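Local coordinates for Non-fluorescent flavoprotein (Photobacterium phosphoreum, PDB 1FVP) that binds two flavin mononucleotides per subunit, each carrying a covalently attached myristate, as a homodimeric non-fluorescent relative of bacterial luciferase, at residues Y6-N12 and Y42-D48; M129-N133 and L145-I149. All coordinates share one frame; numbering follows the deposited sequence.

Contact 1. Residues Y6-N12 and Y42-D48; sequences YGVFFVN and YDVINID. With FMA (6-(3-tetradecanoic acid) flavine mononucleotide), chain E.
With CG turned opposite its carbonyl carbon (chi1 -47°), Phe10 holds its ring out on the same side of the sheet as Ile45 and Ile47, and CE1 comes 4.0 Å from Ile45 CB. Asn46 has CG opposite its backbone N instead (chi1 177°), which lays its amide beside Phe9: ND2 is 3.6 Å from Phe9 CB, with amide and ring planes 62° apart. The two strands run parallel, and their backbones are joined in a ladder. Asp43 N donates to Tyr6 O, Val8 N makes a nearly straight bond of 2.7 Å to Val44 O, and Phe10 N reaches Asn46 O from above the carbonyl plane. Next to this ladder, Val8 CG2 packs on Tyr42 CD1, while Ile47 CG2 meets Asn12 CB.

The myristate tail of one flavin ends here. Its C14 lies 3.4 Å from Phe10 CB, and its terminal C15 sits over one face of the Phe10 ring, offset toward the rim, with Ile47 CD1 4.1 Å away. Across the dimer interface, Asn12 ND2 is bonded to Ala63 O of the second subunit. The pair forms the two strands of a beta-alpha-beta unit: helix 23-38 covers Val8, Phe10 and Ile45, strand 195-199 pairs with the other edge of strand 6-11, and Phe9 faces Met129 of strand 126-134.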
# COMPACT_ATOMS: atom_id res chain seq x y z
N TYR A 6 -1.95 -14.32 6.26
CA TYR A 6 -2.23 -14.40 4.82
C TYR A 6 -2.88 -13.11 4.33
O TYR A 6 -3.77 -12.56 4.99
CB TYR A 6 -3.16 -15.58 4.51
CG TYR A 6 -2.57 -16.91 4.85
CD1 TYR A 6 -1.63 -17.51 4.00
CD2 TYR A 6 -2.93 -17.58 6.01
CE1 TYR A 6 -1.08 -18.75 4.30
CE2 TYR A 6 -2.37 -18.82 6.34
CZ TYR A 6 -1.45 -19.40 5.48
OH TYR A 6 -0.93 -20.61 5.82
N GLY A 7 -2.41 -12.69 3.17
CA GLY A 7 -2.90 -11.45 2.52
C GLY A 7 -3.23 -11.79 1.07
O GLY A 7 -3.01 -12.95 0.69
N VAL A 8 -3.74 -10.84 0.33
CA VAL A 8 -4.11 -11.03 -1.09
C VAL A 8 -3.48 -9.88 -1.88
O VAL A 8 -3.26 -8.80 -1.28
CB VAL A 8 -5.64 -11.09 -1.22
CG1 VAL A 8 -6.13 -10.83 -2.63
CG2 VAL A 8 -6.24 -12.36 -0.67
N PHE A 9 -3.23 -10.09 -3.16
CA PHE A 9 -2.65 -9.03 -4.00
C PHE A 9 -3.27 -9.16 -5.41
O PHE A 9 -3.79 -10.23 -5.75
CB PHE A 9 -1.15 -9.08 -4.06
CG PHE A 9 -0.53 -10.04 -5.03
CD1 PHE A 9 -0.26 -9.65 -6.34
CD2 PHE A 9 -0.22 -11.33 -4.62
CE1 PHE A 9 0.32 -10.53 -7.22
CE2 PHE A 9 0.37 -12.25 -5.50
CZ PHE A 9 0.62 -11.83 -6.80
N PHE A 10 -3.14 -8.09 -6.14
CA PHE A 10 -3.65 -7.93 -7.50
C PHE A 10 -2.60 -7.21 -8.37
O PHE A 10 -1.97 -6.27 -7.84
CB PHE A 10 -4.91 -7.08 -7.54
CG PHE A 10 -6.01 -7.33 -6.58
CD1 PHE A 10 -6.03 -6.73 -5.34
CD2 PHE A 10 -7.07 -8.16 -6.94
CE1 PHE A 10 -7.07 -6.96 -4.46
CE2 PHE A 10 -8.13 -8.43 -6.07
CZ PHE A 10 -8.13 -7.80 -4.82
N VAL A 11 -2.46 -7.59 -9.63
CA VAL A 11 -1.47 -6.81 -10.42
C VAL A 11 -2.31 -5.59 -10.80
O VAL A 11 -3.48 -5.51 -10.37
CB VAL A 11 -0.84 -7.62 -11.52
CG1 VAL A 11 -0.13 -8.87 -11.00
CG2 VAL A 11 -1.85 -7.98 -12.59
N ASN A 12 -1.78 -4.67 -11.53
CA ASN A 12 -2.52 -3.45 -11.94
C ASN A 12 -2.12 -3.32 -13.41
O ASN A 12 -1.04 -2.81 -13.75
CB ASN A 12 -2.21 -2.29 -11.05
CG ASN A 12 -2.76 -0.94 -11.45
OD1 ASN A 12 -3.75 -0.83 -12.21
ND2 ASN A 12 -2.13 0.12 -10.94
N TYR A 42 -7.76 -13.28 5.15
CA TYR A 42 -7.09 -12.37 4.17
C TYR A 42 -7.12 -11.00 4.85
O TYR A 42 -8.16 -10.29 4.84
CB TYR A 42 -7.70 -12.42 2.77
CG TYR A 42 -7.83 -13.84 2.24
CD1 TYR A 42 -6.73 -14.58 1.84
CD2 TYR A 42 -9.08 -14.46 2.21
CE1 TYR A 42 -6.84 -15.89 1.40
CE2 TYR A 42 -9.19 -15.77 1.79
CZ TYR A 42 -8.08 -16.48 1.38
OH TYR A 42 -8.28 -17.77 0.97
N ASP A 43 -6.00 -10.64 5.49
CA ASP A 43 -6.00 -9.35 6.21
C ASP A 43 -5.28 -8.19 5.57
O ASP A 43 -5.24 -7.12 6.23
CB ASP A 43 -5.79 -9.58 7.69
CG ASP A 43 -4.80 -10.62 8.13
OD1 ASP A 43 -3.64 -10.58 7.68
OD2 ASP A 43 -5.17 -11.49 8.96
N VAL A 44 -4.80 -8.23 4.35
CA VAL A 44 -4.14 -7.11 3.66
C VAL A 44 -4.22 -7.37 2.14
O VAL A 44 -4.18 -8.54 1.70
CB VAL A 44 -2.72 -6.84 4.13
CG1 VAL A 44 -2.52 -6.81 5.63
CG2 VAL A 44 -1.68 -7.80 3.53
N ILE A 45 -4.35 -6.31 1.36
CA ILE A 45 -4.44 -6.45 -0.11
C ILE A 45 -3.31 -5.58 -0.65
O ILE A 45 -3.11 -4.51 -0.05
CB ILE A 45 -5.87 -6.17 -0.68
CG1 ILE A 45 -6.13 -4.69 -0.96
CG2 ILE A 45 -6.96 -6.82 0.21
CD1 ILE A 45 -7.53 -4.10 -0.66
N ASN A 46 -2.65 -6.04 -1.67
CA ASN A 46 -1.52 -5.36 -2.30
C ASN A 46 -1.83 -5.08 -3.76
O ASN A 46 -2.89 -5.54 -4.25
CB ASN A 46 -0.36 -6.34 -2.05
CG ASN A 46 0.97 -5.97 -2.64
OD1 ASN A 46 1.55 -4.93 -2.28
ND2 ASN A 46 1.51 -6.75 -3.57
N ILE A 47 -0.96 -4.37 -4.47
CA ILE A 47 -1.14 -4.04 -5.88
C ILE A 47 0.17 -3.99 -6.65
O ILE A 47 0.72 -2.92 -6.88
CB ILE A 47 -1.96 -2.73 -6.18
CG1 ILE A 47 -3.35 -2.79 -5.52
CG2 ILE A 47 -2.08 -2.51 -7.72
CD1 ILE A 47 -4.50 -2.02 -6.18
N ASP A 48 0.64 -5.14 -7.08
CA ASP A 48 1.88 -5.32 -7.87
C ASP A 48 1.73 -4.40 -9.09
O ASP A 48 0.66 -4.45 -9.71
CB ASP A 48 2.12 -6.78 -8.21
CG ASP A 48 3.41 -7.12 -8.92
OD1 ASP A 48 3.72 -6.60 -10.02
OD2 ASP A 48 4.16 -7.96 -8.34
N1 FMA E . -7.61 4.13 -18.71
C2 FMA E . -7.57 3.63 -19.94
O2 FMA E . -7.00 3.99 -20.90
N3 FMA E . -8.35 2.42 -20.20
C4 FMA E . -9.08 1.83 -19.23
O4 FMA E . -9.69 0.83 -19.55
C4A FMA E . -9.10 2.39 -17.91
N5 FMA E . -9.77 1.92 -16.88
C5A FMA E . -9.81 2.41 -15.63
C6 FMA E . -10.56 1.83 -14.61
C7 FMA E . -10.53 2.41 -13.36
C7M FMA E . -11.33 1.85 -12.14
C8 FMA E . -9.76 3.60 -13.10
C8M FMA E . -9.70 4.25 -11.76
C9 FMA E . -9.03 4.14 -14.13
C9A FMA E . -9.02 3.61 -15.39
N10 FMA E . -8.32 4.11 -16.48
C10 FMA E . -8.27 3.63 -17.72
C1B FMA E . -7.49 5.38 -16.29
C2B FMA E . -8.40 6.66 -16.10
O2B FMA E . -9.59 6.47 -16.83
C3B FMA E . -7.59 7.81 -16.66
O3' FMA E . -7.09 7.51 -17.91
C4B FMA E . -6.50 8.23 -15.67
O4' FMA E . -6.62 7.41 -14.45
C5B FMA E . -6.76 9.72 -15.33
O5' FMA E . -5.61 10.10 -14.38
P FMA E . -4.75 11.42 -14.51
O1P FMA E . -5.58 12.20 -15.59
O2P FMA E . -4.91 12.05 -13.22
O3P FMA E . -3.45 11.04 -14.72
C1' FMA E . -13.45 0.89 -16.44
O1' FMA E . -14.17 0.28 -15.56
O2' FMA E . -13.94 1.23 -17.54
C2' FMA E . -12.00 0.63 -16.28
C3' FMA E . -11.37 0.64 -14.91
C4' FMA E . -10.95 -0.69 -14.40
C5' FMA E . -10.10 -0.83 -13.16
C6' FMA E . -9.11 -1.94 -13.14
C7' FMA E . -8.27 -2.15 -14.39
C8' FMA E . -7.47 -3.39 -14.43
C9' FMA E . -6.57 -3.74 -13.23
C11 FMA E . -7.28 -4.64 -12.25
C12 FMA E . -7.80 -4.06 -10.98
C13 FMA E . -6.92 -3.92 -9.80
C14 FMA E . -7.18 -4.80 -8.61
C15 FMA E . -7.79 -4.15 -7.41

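Contact 2. Residues M129-N133 and L145-I149; sequences MLHVN and LKLYI. With FMA (6-(3-tetradecanoic acid) flavine mononucleotide), chain D.
His131 projects from the break in strand 126-134 to helix 138-155, and Leu145, Tyr148 and Ile149 receive it. Starting at CB, the side chain first meets Leu145 CD1 at 3.6 Å, and the same methyl remains next to CG as the imidazole begins. Farther out, CD2 lies between two neighbours, with Leu145 CD1 and Tyr148 CD2 each 4.0 Å away. On the other branch, ND1 has the Ile149 CD1 methyl at 4.2 Å, a looser approach. CE1 then comes to Tyr148 CD2, and at the far end NE2 lies beside the CD2-CE2 bond of the tyrosine. The planes of the His131 and Tyr148 rings are inclined to one another at 68°, an oblique arrangement.

Leu145 meets more than the imidazole. With CG opposite its backbone N (chi1 177°), it sends CD1 toward the strand, where it also lies 3.3 Å from His131 O. Asn133 runs alongside it, pointing the other way, with ND2 3.9 Å from Leu145 N. Val132 turns away from the helix, toward the tail of a second flavin, with CG2 3.5 Å from C13.

This is mainly side-chain packing of the helix on that interrupted strand, which belongs to the sheet. Trp96 meets the His131 ring, Val11 of strand 6-11 touches His131, and Asn172 accepts a hydrogen bond from His131 N. Leu130 is bonded through its backbone to Leu198 of strand 195-199, while helix 138-155 packs on the side to which His131 points.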
# COMPACT_ATOMS: atom_id res chain seq x y z
N MET A 129 5.00 -13.55 -2.74
CA MET A 129 3.97 -13.21 -3.71
C MET A 129 3.84 -14.27 -4.83
O MET A 129 4.67 -14.29 -5.77
CB MET A 129 4.14 -11.88 -4.41
CG MET A 129 4.57 -10.73 -3.59
SD MET A 129 4.28 -9.18 -4.54
CE MET A 129 5.19 -9.56 -6.04
N LEU A 130 2.76 -15.02 -4.74
CA LEU A 130 2.35 -16.07 -5.64
C LEU A 130 0.98 -15.81 -6.31
O LEU A 130 0.01 -15.29 -5.76
CB LEU A 130 2.22 -17.37 -4.83
CG LEU A 130 3.27 -17.82 -3.86
CD1 LEU A 130 2.65 -18.67 -2.77
CD2 LEU A 130 4.32 -18.61 -4.63
N HIS A 131 0.92 -16.29 -7.53
CA HIS A 131 -0.17 -16.28 -8.48
C HIS A 131 -0.94 -17.59 -8.46
O HIS A 131 -0.78 -18.34 -9.45
CB HIS A 131 0.35 -16.10 -9.95
CG HIS A 131 -0.17 -14.83 -10.51
ND1 HIS A 131 0.56 -13.78 -10.98
CD2 HIS A 131 -1.48 -14.46 -10.62
CE1 HIS A 131 -0.29 -12.82 -11.37
NE2 HIS A 131 -1.52 -13.20 -11.15
N VAL A 132 -1.73 -17.89 -7.47
CA VAL A 132 -2.50 -19.14 -7.43
C VAL A 132 -3.50 -19.29 -8.57
O VAL A 132 -4.03 -18.31 -9.15
CB VAL A 132 -3.23 -19.21 -6.06
CG1 VAL A 132 -4.39 -20.18 -6.02
CG2 VAL A 132 -2.24 -19.56 -4.96
N ASN A 133 -3.79 -20.55 -8.87
CA ASN A 133 -4.77 -20.95 -9.90
C ASN A 133 -5.05 -22.43 -9.64
O ASN A 133 -4.20 -23.21 -10.07
CB ASN A 133 -4.30 -20.68 -11.32
CG ASN A 133 -5.30 -21.16 -12.35
OD1 ASN A 133 -5.87 -22.22 -12.15
ND2 ASN A 133 -5.53 -20.43 -13.42
N LEU A 145 -3.13 -19.79 -16.41
CA LEU A 145 -2.19 -18.84 -15.77
C LEU A 145 -1.20 -18.33 -16.81
O LEU A 145 -0.64 -17.23 -16.63
CB LEU A 145 -1.62 -19.46 -14.52
CG LEU A 145 -0.58 -18.77 -13.68
CD1 LEU A 145 -1.21 -17.85 -12.65
CD2 LEU A 145 0.24 -19.83 -12.94
N LYS A 146 -1.03 -19.10 -17.88
CA LYS A 146 -0.11 -18.75 -18.97
C LYS A 146 -0.75 -17.72 -19.90
O LYS A 146 -0.24 -17.41 -20.99
CB LYS A 146 0.39 -19.94 -19.79
CG LYS A 146 1.55 -19.62 -20.73
CD LYS A 146 2.01 -20.81 -21.54
CE LYS A 146 2.66 -21.88 -20.69
NZ LYS A 146 3.30 -22.94 -21.50
N LEU A 147 -1.87 -17.20 -19.43
CA LEU A 147 -2.61 -16.18 -20.17
C LEU A 147 -2.60 -14.89 -19.36
O LEU A 147 -2.62 -13.79 -19.94
CB LEU A 147 -3.97 -16.73 -20.60
CG LEU A 147 -4.12 -16.78 -22.12
CD1 LEU A 147 -3.60 -18.11 -22.65
CD2 LEU A 147 -5.59 -16.58 -22.49
N TYR A 148 -2.54 -15.04 -18.04
CA TYR A 148 -2.50 -13.86 -17.15
C TYR A 148 -1.14 -13.17 -17.29
O TYR A 148 -1.03 -11.94 -17.23
CB TYR A 148 -2.79 -14.26 -15.70
CG TYR A 148 -3.27 -13.11 -14.86
CD1 TYR A 148 -4.58 -12.66 -15.01
CD2 TYR A 148 -2.45 -12.46 -13.93
CE1 TYR A 148 -5.07 -11.61 -14.24
CE2 TYR A 148 -2.93 -11.41 -13.15
CZ TYR A 148 -4.23 -10.97 -13.31
OH TYR A 148 -4.72 -9.94 -12.56
N ILE A 149 -0.12 -13.99 -17.50
CA ILE A 149 1.27 -13.64 -17.70
C ILE A 149 1.60 -13.22 -19.14
O ILE A 149 2.07 -12.10 -19.37
CB ILE A 149 2.27 -14.80 -17.36
CG1 ILE A 149 1.85 -15.61 -16.14
CG2 ILE A 149 3.70 -14.19 -17.26
CD1 ILE A 149 2.00 -14.93 -14.77
N1 FMA D . 4.24 -24.85 9.71
C2 FMA D . 4.06 -23.77 10.47
O2 FMA D . 4.79 -23.30 11.26
N3 FMA D . 2.82 -23.01 10.34
C4 FMA D . 1.86 -23.40 9.48
O4 FMA D . 0.84 -22.74 9.41
C4A FMA D . 2.07 -24.57 8.68
N5 FMA D . 1.20 -25.03 7.82
C5A FMA D . 1.34 -26.12 7.05
C6 FMA D . 0.36 -26.53 6.15
C7 FMA D . 0.59 -27.66 5.40
C7M FMA D . -0.43 -28.22 4.36
C8 FMA D . 1.82 -28.42 5.54
C8M FMA D . 2.12 -29.65 4.75
C9 FMA D . 2.77 -27.98 6.44
C9A FMA D . 2.60 -26.86 7.20
N10 FMA D . 3.52 -26.36 8.11
C10 FMA D . 3.36 -25.28 8.88
C1B FMA D . 4.85 -27.09 8.31
C2B FMA D . 6.05 -26.17 8.78
O2B FMA D . 7.04 -26.51 7.83
C3B FMA D . 6.42 -26.51 10.21
O3' FMA D . 5.36 -27.13 10.87
C4B FMA D . 6.91 -25.34 11.06
O4' FMA D . 8.08 -24.69 10.44
C5B FMA D . 7.33 -25.83 12.47
O5' FMA D . 8.81 -25.42 12.64
P FMA D . 10.03 -26.33 13.10
O1P FMA D . 9.62 -26.59 14.59
O2P FMA D . 10.01 -27.53 12.30
O3P FMA D . 11.19 -25.63 12.84
C1' FMA D . -3.15 -25.92 7.04
O1' FMA D . -3.35 -26.86 6.18
O2' FMA D . -4.00 -25.72 7.92
C2' FMA D . -1.70 -25.71 7.32
C3' FMA D . -0.86 -25.71 6.03
C4' FMA D . -0.66 -24.29 5.60
C5' FMA D . -1.59 -23.67 4.58
C6' FMA D . -0.88 -22.89 3.51
C7' FMA D . -1.74 -21.78 2.92
C8' FMA D . -2.04 -21.88 1.48
C9' FMA D . -1.14 -21.18 0.48
C11 FMA D . -1.33 -21.66 -0.93
C12 FMA D . -2.67 -22.00 -1.48
C13 FMA D . -2.81 -22.35 -2.93
C14 FMA D . -4.19 -22.62 -3.43
C15 FMA D . -5.04 -23.48 -2.53

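How the contacts relate
From the N terminus, contact 1 comes first: strand 6-11 leads through helix 23-38 and back to strand 42-48, closing a loop of 29 residues. Contact 2 opens at residue 129, long after contact 1 has closed, and closes a shorter connection of 11 residues, most of it the start of helix 138-155. The two are in series, neither enclosing nor crossing the other, yet both reach the same sheet and meet directly in space, their centres 14 Å apart. Met129 brings SD 3.8 Å from Asn46 ND2, and Tyr148 OH comes 3.5 Å from Val11 CG2. Strand 126-134 thus packs on both N-terminal strands, and helix 138-155 on strands 6-11 and 126-134.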